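Side-chain contacts in fibronectin type III domain-containing protein (Simiduia agarivorans, PDB 6P2K), which probably hydrolyses xyloglucan or related beta-glucans as a family 74 glycoside hydrolase, its zinc-binding double beta-propeller being the part described here: residues 358-363 against 367-372; 679-682 against 687-690; 716-721 against 736-741. One frame throughout, in Å; residues are numbered along the deposited sequence.

Interaction 1 of 3, residues 358-363 against 367-372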
ATOM      1  N   TYR B 358     -27.037  26.309  22.295  1.00 19.35           N
ATOM      2  CA  TYR B 358     -25.813  27.070  22.100  1.00 17.25           C
ATOM      3  C   TYR B 358     -25.873  28.350  22.915  1.00 21.77           C
ATOM      4  O   TYR B 358     -26.929  28.982  23.014  1.00 19.43           O
ATOM      5  CB  TYR B 358     -25.600  27.408  20.619  1.00 18.15           C
ATOM      6  CG  TYR B 358     -24.880  26.329  19.846  1.00 21.21           C
ATOM      7  CD1 TYR B 358     -25.573  25.255  19.304  1.00 21.27           C
ATOM      8  CD2 TYR B 358     -23.505  26.383  19.658  1.00 21.38           C
ATOM      9  CE1 TYR B 358     -24.915  24.262  18.596  1.00 17.48           C
ATOM     10  CE2 TYR B 358     -22.841  25.400  18.952  1.00 18.76           C
ATOM     11  CZ  TYR B 358     -23.552  24.345  18.425  1.00 16.89           C
ATOM     12  OH  TYR B 358     -22.895  23.367  17.727  1.00 19.57           O
ATOM     13  N   TYR B 359     -24.734  28.732  23.492  1.00 21.62           N
ATOM     14  CA  TYR B 359     -24.622  29.973  24.243  1.00 23.31           C
ATOM     15  C   TYR B 359     -23.478  30.806  23.686  1.00 23.76           C
ATOM     16  O   TYR B 359     -22.397  30.283  23.395  1.00 24.86           O
ATOM     17  CB  TYR B 359     -24.388  29.714  25.737  1.00 24.59           C
ATOM     18  CG  TYR B 359     -24.175  30.980  26.533  1.00 26.37           C
ATOM     19  CD1 TYR B 359     -25.253  31.746  26.957  1.00 27.94           C
ATOM     20  CD2 TYR B 359     -22.897  31.415  26.854  1.00 28.51           C
ATOM     21  CE1 TYR B 359     -25.063  32.905  27.683  1.00 29.31           C
ATOM     22  CE2 TYR B 359     -22.697  32.574  27.577  1.00 29.28           C
ATOM     23  CZ  TYR B 359     -23.783  33.313  27.988  1.00 30.78           C
ATOM     24  OH  TYR B 359     -23.587  34.466  28.710  1.00 37.68           O
ATOM     25  N   ALA B 360     -23.720  32.104  23.548  1.00 20.60           N
ATOM     26  CA  ALA B 360     -22.722  33.044  23.062  1.00 23.71           C
ATOM     27  C   ALA B 360     -22.376  34.023  24.171  1.00 27.03           C
ATOM     28  O   ALA B 360     -23.271  34.627  24.769  1.00 27.11           O
ATOM     29  CB  ALA B 360     -23.230  33.803  21.835  1.00 22.61           C
ATOM     30  N   SER B 361     -21.088  34.166  24.457  1.00 29.07           N
ATOM     31  CA  SER B 361     -20.638  35.246  25.318  1.00 29.00           C
ATOM     32  C   SER B 361     -20.306  36.463  24.462  1.00 30.53           C
ATOM     33  O   SER B 361     -20.022  36.353  23.268  1.00 32.18           O
ATOM     34  CB  SER B 361     -19.426  34.824  26.150  1.00 33.27           C
ATOM     35  OG  SER B 361     -18.428  34.232  25.338  1.00 39.49           O
ATOM     36  N   HIS B 362     -20.358  37.635  25.084  1.00 31.81           N
ATOM     37  CA  HIS B 362     -20.227  38.896  24.373  1.00 33.53           C
ATOM     38  C   HIS B 362     -19.005  39.657  24.867  1.00 38.21           C
ATOM     39  O   HIS B 362     -18.750  39.731  26.074  1.00 39.42           O
ATOM     40  CB  HIS B 362     -21.484  39.754  24.546  1.00 36.58           C
ATOM     41  CG  HIS B 362     -21.432  41.058  23.811  1.00 43.53           C
ATOM     42  ND1 HIS B 362     -21.533  42.277  24.448  1.00 44.88           N
ATOM     43  CD2 HIS B 362     -21.288  41.333  22.493  1.00 43.81           C
ATOM     44  CE1 HIS B 362     -21.453  43.246  23.554  1.00 46.08           C
ATOM     45  NE2 HIS B 362     -21.303  42.701  22.359  1.00 45.10           N
ATOM     46  N   ASN B 363     -18.252  40.213  23.920  1.00 40.64           N
ATOM     47  CA  ASN B 363     -17.129  41.099  24.208  1.00 48.81           C
ATOM     48  C   ASN B 363     -17.584  42.523  23.900  1.00 52.30           C
ATOM     49  O   ASN B 363     -17.818  42.866  22.737  1.00 53.11           O
ATOM     50  CB  ASN B 363     -15.905  40.711  23.379  1.00 50.85           C
ATOM     51  CG  ASN B 363     -14.646  41.452  23.804  1.00 55.04           C
ATOM     52  OD1 ASN B 363     -14.703  42.468  24.498  1.00 53.06           O
ATOM     53  ND2 ASN B 363     -13.494  40.939  23.382  1.00 56.77           N
ATOM     54  N   ASN B 367     -17.750  44.075  20.542  1.00 56.39           N
ATOM     55  CA  ASN B 367     -19.025  43.679  19.922  1.00 53.35           C
ATOM     56  C   ASN B 367     -18.892  42.362  19.157  1.00 49.55           C
ATOM     57  O   ASN B 367     -19.476  42.177  18.085  1.00 53.84           O
ATOM     58  CB  ASN B 367     -19.596  44.770  19.017  1.00 52.36           C
ATOM     59  CG  ASN B 367     -21.093  44.599  18.792  1.00 51.72           C
ATOM     60  OD1 ASN B 367     -21.827  44.240  19.715  1.00 48.41           O
ATOM     61  ND2 ASN B 367     -21.548  44.843  17.571  1.00 54.01           N
ATOM     62  N   SER B 368     -18.136  41.434  19.726  1.00 44.16           N
ATOM     63  CA  SER B 368     -17.970  40.105  19.165  1.00 41.53           C
ATOM     64  C   SER B 368     -18.654  39.081  20.060  1.00 39.57           C
ATOM     65  O   SER B 368     -18.752  39.257  21.280  1.00 40.76           O
ATOM     66  CB  SER B 368     -16.488  39.753  19.001  1.00 45.76           C
ATOM     67  OG  SER B 368     -15.856  39.555  20.256  1.00 51.09           O
ATOM     68  N   TYR B 369     -19.133  38.014  19.433  1.00 35.02           N
ATOM     69  CA  TYR B 369     -19.803  36.922  20.119  1.00 30.59           C
ATOM     70  C   TYR B 369     -18.980  35.653  19.963  1.00 28.85           C
ATOM     71  O   TYR B 369     -18.418  35.393  18.895  1.00 29.29           O
ATOM     72  CB  TYR B 369     -21.218  36.714  19.568  1.00 29.16           C
ATOM     73  CG  TYR B 369     -22.160  37.850  19.892  1.00 29.97           C
ATOM     74  CD1 TYR B 369     -22.239  38.968  19.074  1.00 30.57           C
ATOM     75  CD2 TYR B 369     -22.963  37.810  21.024  1.00 31.89           C
ATOM     76  CE1 TYR B 369     -23.095  40.011  19.370  1.00 34.71           C
ATOM     77  CE2 TYR B 369     -23.824  38.847  21.328  1.00 34.13           C
ATOM     78  CZ  TYR B 369     -23.887  39.947  20.499  1.00 36.67           C
ATOM     79  OH  TYR B 369     -24.741  40.985  20.794  1.00 36.28           O
ATOM     80  N   SER B 370     -18.904  34.872  21.035  1.00 27.08           N
ATOM     81  CA  SER B 370     -18.140  33.628  21.064  1.00 31.30           C
ATOM     82  C   SER B 370     -19.115  32.492  21.362  1.00 28.20           C
ATOM     83  O   SER B 370     -19.561  32.330  22.502  1.00 30.76           O
ATOM     84  CB  SER B 370     -17.021  33.702  22.098  1.00 33.83           C
ATOM     85  OG  SER B 370     -16.191  32.556  22.030  1.00 38.84           O
ATOM     86  N   TRP B 371     -19.443  31.710  20.339  1.00 27.31           N
ATOM     87  CA  TRP B 371     -20.473  30.692  20.463  1.00 26.96           C
ATOM     88  C   TRP B 371     -19.912  29.418  21.080  1.00 26.45           C
ATOM     89  O   TRP B 371     -18.825  28.962  20.717  1.00 24.38           O
ATOM     90  CB  TRP B 371     -21.092  30.407  19.094  1.00 22.76           C
ATOM     91  CG  TRP B 371     -21.941  31.550  18.653  1.00 26.19           C
ATOM     92  CD1 TRP B 371     -21.565  32.600  17.864  1.00 25.03           C
ATOM     93  CD2 TRP B 371     -23.302  31.790  19.019  1.00 24.20           C
ATOM     94  NE1 TRP B 371     -22.617  33.470  17.704  1.00 25.89           N
ATOM     95  CE2 TRP B 371     -23.696  32.995  18.403  1.00 23.75           C
ATOM     96  CE3 TRP B 371     -24.230  31.097  19.802  1.00 24.31           C
ATOM     97  CZ2 TRP B 371     -24.976  33.520  18.544  1.00 23.62           C
ATOM     98  CZ3 TRP B 371     -25.503  31.619  19.940  1.00 27.28           C
ATOM     99  CH2 TRP B 371     -25.863  32.820  19.316  1.00 26.11           C
ATOM    100  N   GLN B 372     -20.667  28.848  22.018  1.00 24.35           N
ATOM    101  CA  GLN B 372     -20.238  27.701  22.806  1.00 23.04           C
ATOM    102  C   GLN B 372     -21.244  26.568  22.654  1.00 22.58           C
ATOM    103  O   GLN B 372     -22.456  26.789  22.749  1.00 20.47           O
ATOM    104  CB  GLN B 372     -20.083  28.076  24.284  1.00 25.78           C
ATOM    105  CG  GLN B 372     -19.155  29.259  24.535  1.00 30.24           C
ATOM    106  CD  GLN B 372     -19.205  29.763  25.975  1.00 35.14           C
ATOM    107  OE1 GLN B 372     -19.545  29.018  26.897  1.00 40.36           O
ATOM    108  NE2 GLN B 372     -18.860  31.034  26.168  1.00 29.57           N
TER
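The indole of Trp-371 carries the methyl of Ala-360 squarely over one face, with CB of Ala-360 3.4 Å from the centroid of the six-membered ring of Trp-371, a CH-pi contact. The Tyr-369 phenol is met over one face near its rim, where CD2 of His-362 lies 3.6 Å from CZ of Tyr-369; the two rings are inclined at 38°. The imidazole edge points to Asn-367: NE2 of His-362 donates to OD1 of Asn-367 at 3.1 Å and 158°, nearly in the ring plane, while the amide stands almost upright to it. With CG anti to its own N (chi1 -179°), His-362 spans both partners. On the opposite sheet face, with Tyr-359 and Ser-361, NE2 of Gln-372 sits at the edge of the Tyr-359 ring and gives a weak bond to OG of Ser-361. The hairpin ends in a G1 bulge, in which Asn-367, in left-handed conformation, and Ser-368 both face Asn-363. These are the outer strands of a propeller blade: 358-363 pairs inward with strand 348-351, and Trp-371 stacks on Trp-314 and bonds to the carbonyl of Ile-313, both in strand 304-314, while the Tyr-369 hydroxyl is held by Glu-294 and Arg-347.

Interaction 2 of 3, residues 679-682 against 687-690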
ATOM      1  N   VAL B 679     -48.122   9.947  37.011  1.00 43.34           N
ATOM      2  CA  VAL B 679     -48.570  11.283  37.376  1.00 43.03           C
ATOM      3  C   VAL B 679     -49.704  11.758  36.477  1.00 41.05           C
ATOM      4  O   VAL B 679     -50.456  12.660  36.860  1.00 41.37           O
ATOM      5  CB  VAL B 679     -47.377  12.259  37.335  1.00 41.26           C
ATOM      6  CG1 VAL B 679     -46.993  12.577  35.895  1.00 36.24           C
ATOM      7  CG2 VAL B 679     -47.683  13.529  38.112  1.00 44.08           C
ATOM      8  N   TRP B 680     -49.863  11.157  35.297  1.00 37.24           N
ATOM      9  CA  TRP B 680     -50.820  11.616  34.301  1.00 37.03           C
ATOM     10  C   TRP B 680     -52.130  10.838  34.304  1.00 36.88           C
ATOM     11  O   TRP B 680     -53.036  11.184  33.539  1.00 36.85           O
ATOM     12  CB  TRP B 680     -50.197  11.543  32.901  1.00 35.22           C
ATOM     13  CG  TRP B 680     -49.474  10.257  32.603  1.00 35.97           C
ATOM     14  CD1 TRP B 680     -48.139  10.017  32.751  1.00 35.99           C
ATOM     15  CD2 TRP B 680     -50.044   9.043  32.089  1.00 36.26           C
ATOM     16  NE1 TRP B 680     -47.842   8.730  32.366  1.00 37.72           N
ATOM     17  CE2 TRP B 680     -48.993   8.112  31.955  1.00 35.35           C
ATOM     18  CE3 TRP B 680     -51.338   8.654  31.730  1.00 35.27           C
ATOM     19  CZ2 TRP B 680     -49.196   6.817  31.482  1.00 33.41           C
ATOM     20  CZ3 TRP B 680     -51.538   7.366  31.259  1.00 35.99           C
ATOM     21  CH2 TRP B 680     -50.472   6.462  31.141  1.00 35.73           C
ATOM     22  N   TRP B 681     -52.260   9.810  35.146  1.00 35.48           N
ATOM     23  CA  TRP B 681     -53.395   8.902  35.017  1.00 34.62           C
ATOM     24  C   TRP B 681     -54.721   9.612  35.257  1.00 38.18           C
ATOM     25  O   TRP B 681     -55.696   9.381  34.532  1.00 35.89           O
ATOM     26  CB  TRP B 681     -53.252   7.724  35.974  1.00 35.46           C
ATOM     27  CG  TRP B 681     -54.288   6.686  35.710  1.00 38.80           C
ATOM     28  CD1 TRP B 681     -55.401   6.426  36.453  1.00 41.18           C
ATOM     29  CD2 TRP B 681     -54.328   5.788  34.597  1.00 37.22           C
ATOM     30  NE1 TRP B 681     -56.124   5.409  35.880  1.00 40.86           N
ATOM     31  CE2 TRP B 681     -55.486   5.000  34.738  1.00 38.15           C
ATOM     32  CE3 TRP B 681     -53.492   5.570  33.497  1.00 36.05           C
ATOM     33  CZ2 TRP B 681     -55.829   4.008  33.823  1.00 36.95           C
ATOM     34  CZ3 TRP B 681     -53.834   4.585  32.590  1.00 35.22           C
ATOM     35  CH2 TRP B 681     -54.992   3.816  32.758  1.00 34.98           C
ATOM     36  N   ASN B 682     -54.783  10.475  36.270  1.00 41.86           N
ATOM     37  CA  ASN B 682     -56.057  11.090  36.618  1.00 45.38           C
ATOM     38  C   ASN B 682     -56.483  12.158  35.621  1.00 46.34           C
ATOM     39  O   ASN B 682     -57.672  12.491  35.562  1.00 48.19           O
ATOM     40  CB  ASN B 682     -55.983  11.679  38.026  1.00 49.86           C
ATOM     41  CG  ASN B 682     -56.078  10.615  39.101  1.00 56.70           C
ATOM     42  OD1 ASN B 682     -56.897   9.697  39.013  1.00 58.90           O
ATOM     43  ND2 ASN B 682     -55.236  10.729  40.121  1.00 59.70           N
ATOM     44  N   ARG B 687     -57.846   8.494  28.145  1.00 41.41           N
ATOM     45  CA  ARG B 687     -57.503   8.415  26.731  1.00 39.25           C
ATOM     46  C   ARG B 687     -56.455   7.358  26.420  1.00 35.68           C
ATOM     47  O   ARG B 687     -56.285   7.007  25.248  1.00 34.13           O
ATOM     48  CB  ARG B 687     -56.979   9.763  26.220  1.00 40.35           C
ATOM     49  CG  ARG B 687     -57.550  10.991  26.895  1.00 41.90           C
ATOM     50  CD  ARG B 687     -57.282  12.206  26.029  1.00 42.51           C
ATOM     51  NE  ARG B 687     -57.774  13.443  26.623  1.00 43.69           N
ATOM     52  CZ  ARG B 687     -58.342  14.424  25.929  1.00 42.77           C
ATOM     53  NH1 ARG B 687     -58.497  14.305  24.616  1.00 37.72           N
ATOM     54  NH2 ARG B 687     -58.763  15.519  26.547  1.00 45.97           N
ATOM     55  N   PHE B 688     -55.750   6.852  27.430  1.00 33.28           N
ATOM     56  CA  PHE B 688     -54.613   5.978  27.185  1.00 29.33           C
ATOM     57  C   PHE B 688     -55.062   4.662  26.567  1.00 29.11           C
ATOM     58  O   PHE B 688     -55.968   3.999  27.076  1.00 33.70           O
ATOM     59  CB  PHE B 688     -53.853   5.707  28.481  1.00 27.77           C
ATOM     60  CG  PHE B 688     -52.670   4.795  28.304  1.00 29.08           C
ATOM     61  CD1 PHE B 688     -51.490   5.271  27.758  1.00 25.75           C
ATOM     62  CD2 PHE B 688     -52.740   3.461  28.673  1.00 28.77           C
ATOM     63  CE1 PHE B 688     -50.398   4.434  27.589  1.00 24.61           C
ATOM     64  CE2 PHE B 688     -51.657   2.621  28.506  1.00 25.71           C
ATOM     65  CZ  PHE B 688     -50.484   3.108  27.964  1.00 26.20           C
ATOM     66  N   LYS B 689     -54.414   4.284  25.469  1.00 29.74           N
ATOM     67  CA  LYS B 689     -54.617   2.994  24.828  1.00 31.04           C
ATOM     68  C   LYS B 689     -53.390   2.125  25.067  1.00 28.09           C
ATOM     69  O   LYS B 689     -52.254   2.600  24.972  1.00 26.14           O
ATOM     70  CB  LYS B 689     -54.877   3.158  23.328  1.00 30.68           C
ATOM     71  CG  LYS B 689     -55.992   4.151  23.011  1.00 33.87           C
ATOM     72  CD  LYS B 689     -56.242   4.262  21.515  1.00 36.04           C
ATOM     73  CE  LYS B 689     -55.055   4.882  20.791  1.00 34.36           C
ATOM     74  NZ  LYS B 689     -54.894   6.326  21.125  1.00 32.88           N
ATOM     75  N   PHE B 690     -53.622   0.855  25.394  1.00 27.83           N
ATOM     76  CA  PHE B 690     -52.532  -0.071  25.698  1.00 28.35           C
ATOM     77  C   PHE B 690     -51.970  -0.613  24.388  1.00 29.52           C
ATOM     78  O   PHE B 690     -52.238  -1.742  23.970  1.00 30.00           O
ATOM     79  CB  PHE B 690     -53.010  -1.187  26.616  1.00 28.75           C
ATOM     80  CG  PHE B 690     -53.032  -0.804  28.066  1.00 32.72           C
ATOM     81  CD1 PHE B 690     -54.129  -0.156  28.608  1.00 35.21           C
ATOM     82  CD2 PHE B 690     -51.950  -1.080  28.885  1.00 35.52           C
ATOM     83  CE1 PHE B 690     -54.154   0.205  29.944  1.00 36.86           C
ATOM     84  CE2 PHE B 690     -51.967  -0.724  30.223  1.00 38.84           C
ATOM     85  CZ  PHE B 690     -53.069  -0.079  30.751  1.00 38.06           C
TER
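Trp-680 meets Phe-688 with the far end of its indole: CH2 of Trp-680 stands over one face of the phenyl ring, toward its rim, 3.7 Å from CD1 of Phe-688. CZ3 of Trp-680 lies just beside it, 4.0 Å from CB of Phe-688, so the six-membered ring covers the root of the phenylalanine as well as its ring. The planes are inclined at 43°, so the two rings meet obliquely. Because CG of Trp-680 is wedged between its own N and carbonyl carbon (chi1 46°), the indole leans toward 687-690; it also packs on Val-56 and Leu-714. Both segments belong to the long connection between strands 661-664 and 697-699, which joins two successive blades of the second seven-bladed propeller. Val-56 belongs to the first propeller, and Arg-687 touches Asn-99 there, so the connection spans the seam between the two propellers, consistent with the tandem-propeller architecture of family 74. Trp-681, at the start of helix 681-684, brings its indole edge to the same phenylalanine: CZ3 of Trp-681 is 4.2 Å from CD2 of Phe-688, which lies near the indole plane. CH2 of Trp-680 lies in the plane at the Trp-681 edge too, so three aromatic groups converge. Phe-688 in turn sets CE2 over the centre of the Phe-690 ring, and an alanine in its place would probably open a gap between the two tryptophans and Phe-690, leaving the two indole ends without their common partner. The Phe-690 ring continues the cluster edge-to-face to Tyr-707.

Interaction 3 of 3, residues 716-721 against 736-741; sequences YGVFLG and DDLHFS
Strand 716-721 and the irregular segment 736-741 approach at one end, where CA of Gly-717 and CA of Ser-741 are 6.4 Å apart. The contact between side chains is small and centres on one methyl of Val-718. Its CG2 branch, anti to the carbonyl carbon while CG1 is anti to N (chi1 -172°), points into the loop and rests 3.7 Å from CB of Ser-741. The same CG2 of Val-718 reaches CD2 of Leu-738 at 4.1 Å, so one methyl meets both serine and leucine. Strand 716-721 is the middle of strand 714-723 in a four-stranded antiparallel propeller blade, and 736-741 lies in the connection to strand 745-751 of the next blade, the one that strand 7-8 from the N terminus completes; the N-terminal strand is thus the outermost of the last blade in sequence, before the chain goes on into the first propeller. Asp-737 ties the connection to that N-terminal segment by accepting from the backbone N of Val-5 and Trp-6, and Leu-738 packs on Trp-6. A water joins the polar edge: OG of Ser-741 is hydrogen-bonded to it at 2.6 Å, and the N of Gly-717 donates to it weakly at 3.2 Å. The hydroxyl lies between its own N and carbonyl carbon (chi1 59°), which turns it toward the glycine, 4.3 Å from OG of Ser-741 to N of Gly-717, a span bridged by the water from one side.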
ATOM      1  N   TYR B 716     -46.832   3.644  29.825  1.00 28.80           N
ATOM      2  CA  TYR B 716     -47.351   3.050  31.053  1.00 29.40           C
ATOM      3  C   TYR B 716     -46.229   2.435  31.879  1.00 30.48           C
ATOM      4  O   TYR B 716     -46.137   2.667  33.089  1.00 33.76           O
ATOM      5  CB  TYR B 716     -48.419   2.000  30.739  1.00 28.94           C
ATOM      6  CG  TYR B 716     -49.207   1.629  31.970  1.00 29.23           C
ATOM      7  CD1 TYR B 716     -48.719   0.697  32.877  1.00 28.29           C
ATOM      8  CD2 TYR B 716     -50.421   2.240  32.249  1.00 29.81           C
ATOM      9  CE1 TYR B 716     -49.425   0.375  34.021  1.00 27.91           C
ATOM     10  CE2 TYR B 716     -51.137   1.920  33.389  1.00 30.26           C
ATOM     11  CZ  TYR B 716     -50.633   0.988  34.271  1.00 28.46           C
ATOM     12  OH  TYR B 716     -51.339   0.666  35.407  1.00 30.85           O
ATOM     13  N   GLY B 717     -45.375   1.638  31.244  1.00 27.30           N
ATOM     14  CA  GLY B 717     -44.306   0.981  31.967  1.00 27.72           C
ATOM     15  C   GLY B 717     -43.590  -0.084  31.164  1.00 27.29           C
ATOM     16  O   GLY B 717     -44.079  -0.528  30.120  1.00 23.93           O
ATOM     17  N   VAL B 718     -42.420  -0.491  31.647  1.00 27.30           N
ATOM     18  CA  VAL B 718     -41.617  -1.545  31.036  1.00 24.74           C
ATOM     19  C   VAL B 718     -41.734  -2.781  31.913  1.00 26.41           C
ATOM     20  O   VAL B 718     -41.598  -2.693  33.139  1.00 29.95           O
ATOM     21  CB  VAL B 718     -40.148  -1.115  30.882  1.00 25.97           C
ATOM     22  CG1 VAL B 718     -39.370  -2.144  30.063  1.00 21.68           C
ATOM     23  CG2 VAL B 718     -40.072   0.265  30.246  1.00 25.60           C
ATOM     24  N   PHE B 719     -41.992  -3.928  31.292  1.00 24.63           N
ATOM     25  CA  PHE B 719     -42.263  -5.156  32.026  1.00 26.45           C
ATOM     26  C   PHE B 719     -41.341  -6.271  31.561  1.00 26.20           C
ATOM     27  O   PHE B 719     -41.136  -6.466  30.360  1.00 28.25           O
ATOM     28  CB  PHE B 719     -43.728  -5.575  31.869  1.00 27.95           C
ATOM     29  CG  PHE B 719     -44.697  -4.529  32.334  1.00 30.47           C
ATOM     30  CD1 PHE B 719     -45.149  -3.544  31.464  1.00 28.48           C
ATOM     31  CD2 PHE B 719     -45.138  -4.510  33.652  1.00 28.79           C
ATOM     32  CE1 PHE B 719     -46.033  -2.572  31.894  1.00 31.00           C
ATOM     33  CE2 PHE B 719     -46.024  -3.544  34.089  1.00 30.36           C
ATOM     34  CZ  PHE B 719     -46.474  -2.573  33.210  1.00 32.66           C
ATOM     35  N   LEU B 720     -40.795  -7.003  32.528  1.00 27.21           N
ATOM     36  CA  LEU B 720     -39.848  -8.081  32.283  1.00 26.80           C
ATOM     37  C   LEU B 720     -40.432  -9.375  32.833  1.00 31.50           C
ATOM     38  O   LEU B 720     -40.762  -9.457  34.021  1.00 32.62           O
ATOM     39  CB  LEU B 720     -38.498  -7.779  32.938  1.00 24.43           C
ATOM     40  CG  LEU B 720     -37.389  -8.817  32.745  1.00 27.70           C
ATOM     41  CD1 LEU B 720     -36.741  -8.664  31.374  1.00 24.58           C
ATOM     42  CD2 LEU B 720     -36.354  -8.719  33.853  1.00 27.38           C
ATOM     43  N   GLY B 721     -40.558 -10.377  31.972  1.00 30.14           N
ATOM     44  CA  GLY B 721     -41.070 -11.683  32.360  1.00 29.11           C
ATOM     45  C   GLY B 721     -39.948 -12.705  32.394  1.00 27.49           C
ATOM     46  O   GLY B 721     -39.032 -12.663  31.566  1.00 28.78           O
ATOM     47  N   ASP B 736     -38.474   1.546  36.579  1.00 34.21           N
ATOM     48  CA  ASP B 736     -37.457   2.167  37.445  1.00 36.36           C
ATOM     49  C   ASP B 736     -37.352   3.649  37.083  1.00 36.04           C
ATOM     50  O   ASP B 736     -38.377   4.343  37.061  1.00 37.48           O
ATOM     51  CB  ASP B 736     -36.159   1.374  37.347  1.00 36.69           C
ATOM     52  CG  ASP B 736     -36.302  -0.047  37.857  1.00 40.62           C
ATOM     53  OD1 ASP B 736     -36.998  -0.250  38.873  1.00 42.02           O
ATOM     54  OD2 ASP B 736     -35.713  -0.961  37.246  1.00 43.51           O
ATOM     55  N   ASP B 737     -36.162   4.165  36.777  1.00 34.08           N
ATOM     56  CA  ASP B 737     -35.970   5.584  36.516  1.00 35.81           C
ATOM     57  C   ASP B 737     -36.078   5.947  35.034  1.00 32.65           C
ATOM     58  O   ASP B 737     -35.648   7.039  34.646  1.00 31.80           O
ATOM     59  CB  ASP B 737     -34.619   6.041  37.072  1.00 35.42           C
ATOM     60  CG  ASP B 737     -33.466   5.174  36.601  1.00 37.56           C
ATOM     61  OD1 ASP B 737     -33.711   4.191  35.871  1.00 36.69           O
ATOM     62  OD2 ASP B 737     -32.309   5.478  36.959  1.00 43.25           O
ATOM     63  N   LEU B 738     -36.643   5.071  34.203  1.00 31.15           N
ATOM     64  CA  LEU B 738     -36.796   5.362  32.777  1.00 28.75           C
ATOM     65  C   LEU B 738     -38.009   6.266  32.604  1.00 30.62           C
ATOM     66  O   LEU B 738     -39.154   5.816  32.676  1.00 31.58           O
ATOM     67  CB  LEU B 738     -36.935   4.081  31.965  1.00 23.10           C
ATOM     68  CG  LEU B 738     -36.755   4.265  30.454  1.00 24.22           C
ATOM     69  CD1 LEU B 738     -35.360   4.796  30.131  1.00 24.86           C
ATOM     70  CD2 LEU B 738     -37.015   2.963  29.714  1.00 22.76           C
ATOM     71  N   HIS B 739     -37.758   7.553  32.365  1.00 30.38           N
ATOM     72  CA  HIS B 739     -38.841   8.528  32.380  1.00 32.64           C
ATOM     73  C   HIS B 739     -39.592   8.556  31.053  1.00 33.86           C
ATOM     74  O   HIS B 739     -40.817   8.731  31.035  1.00 37.28           O
ATOM     75  CB  HIS B 739     -38.284   9.901  32.750  1.00 33.71           C
ATOM     76  CG  HIS B 739     -37.743   9.973  34.147  1.00 39.39           C
ATOM     77  ND1 HIS B 739     -36.407  10.179  34.419  1.00 39.55           N
ATOM     78  CD2 HIS B 739     -38.359   9.857  35.348  1.00 39.77           C
ATOM     79  CE1 HIS B 739     -36.224  10.191  35.728  1.00 42.15           C
ATOM     80  NE2 HIS B 739     -37.393   9.999  36.313  1.00 42.34           N
ATOM     81  N   PHE B 740     -38.893   8.373  29.942  1.00 30.46           N
ATOM     82  CA  PHE B 740     -39.519   8.142  28.647  1.00 28.80           C
ATOM     83  C   PHE B 740     -39.310   6.669  28.323  1.00 26.53           C
ATOM     84  O   PHE B 740     -38.203   6.259  27.956  1.00 28.93           O
ATOM     85  CB  PHE B 740     -38.924   9.051  27.575  1.00 32.38           C
ATOM     86  CG  PHE B 740     -39.637   8.971  26.258  1.00 36.68           C
ATOM     87  CD1 PHE B 740     -39.270   8.030  25.314  1.00 36.16           C
ATOM     88  CD2 PHE B 740     -40.685   9.828  25.970  1.00 41.01           C
ATOM     89  CE1 PHE B 740     -39.929   7.948  24.104  1.00 37.97           C
ATOM     90  CE2 PHE B 740     -41.349   9.750  24.759  1.00 41.19           C
ATOM     91  CZ  PHE B 740     -40.969   8.809  23.824  1.00 37.94           C
ATOM     92  N   SER B 741     -40.365   5.871  28.476  1.00 26.49           N
ATOM     93  CA  SER B 741     -40.249   4.421  28.453  1.00 26.04           C
ATOM     94  C   SER B 741     -40.872   3.771  27.226  1.00 24.59           C
ATOM     95  O   SER B 741     -40.808   2.544  27.102  1.00 25.57           O
ATOM     96  CB  SER B 741     -40.871   3.829  29.722  1.00 26.05           C
ATOM     97  OG  SER B 741     -42.234   4.192  29.836  1.00 27.39           O
TER
HETATM   98  O   HOH W   1     -43.698   2.416  28.603  1.00 26.28           O

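In the fold
From the N terminus, interaction 1 comes first and closes the tight turn of a hairpin in the last blade of the first propeller. Interaction 2 then closes a short loop around helix 681-684 in the second propeller, and interaction 3 a longer one that encloses the outer strand 729-733. All three are in series; none nests or crosses. Interaction 1 stands apart, its centre about 44 Å from that of interaction 2, on the opposite side of the chain's centre. Interactions 2 and 3 touch through Tyr-716, whose CB lies 3.6 Å from CZ of Phe-688, so the blade connection before strand 697-699 packs against the start of the strand whose far side meets the connection to the final blade.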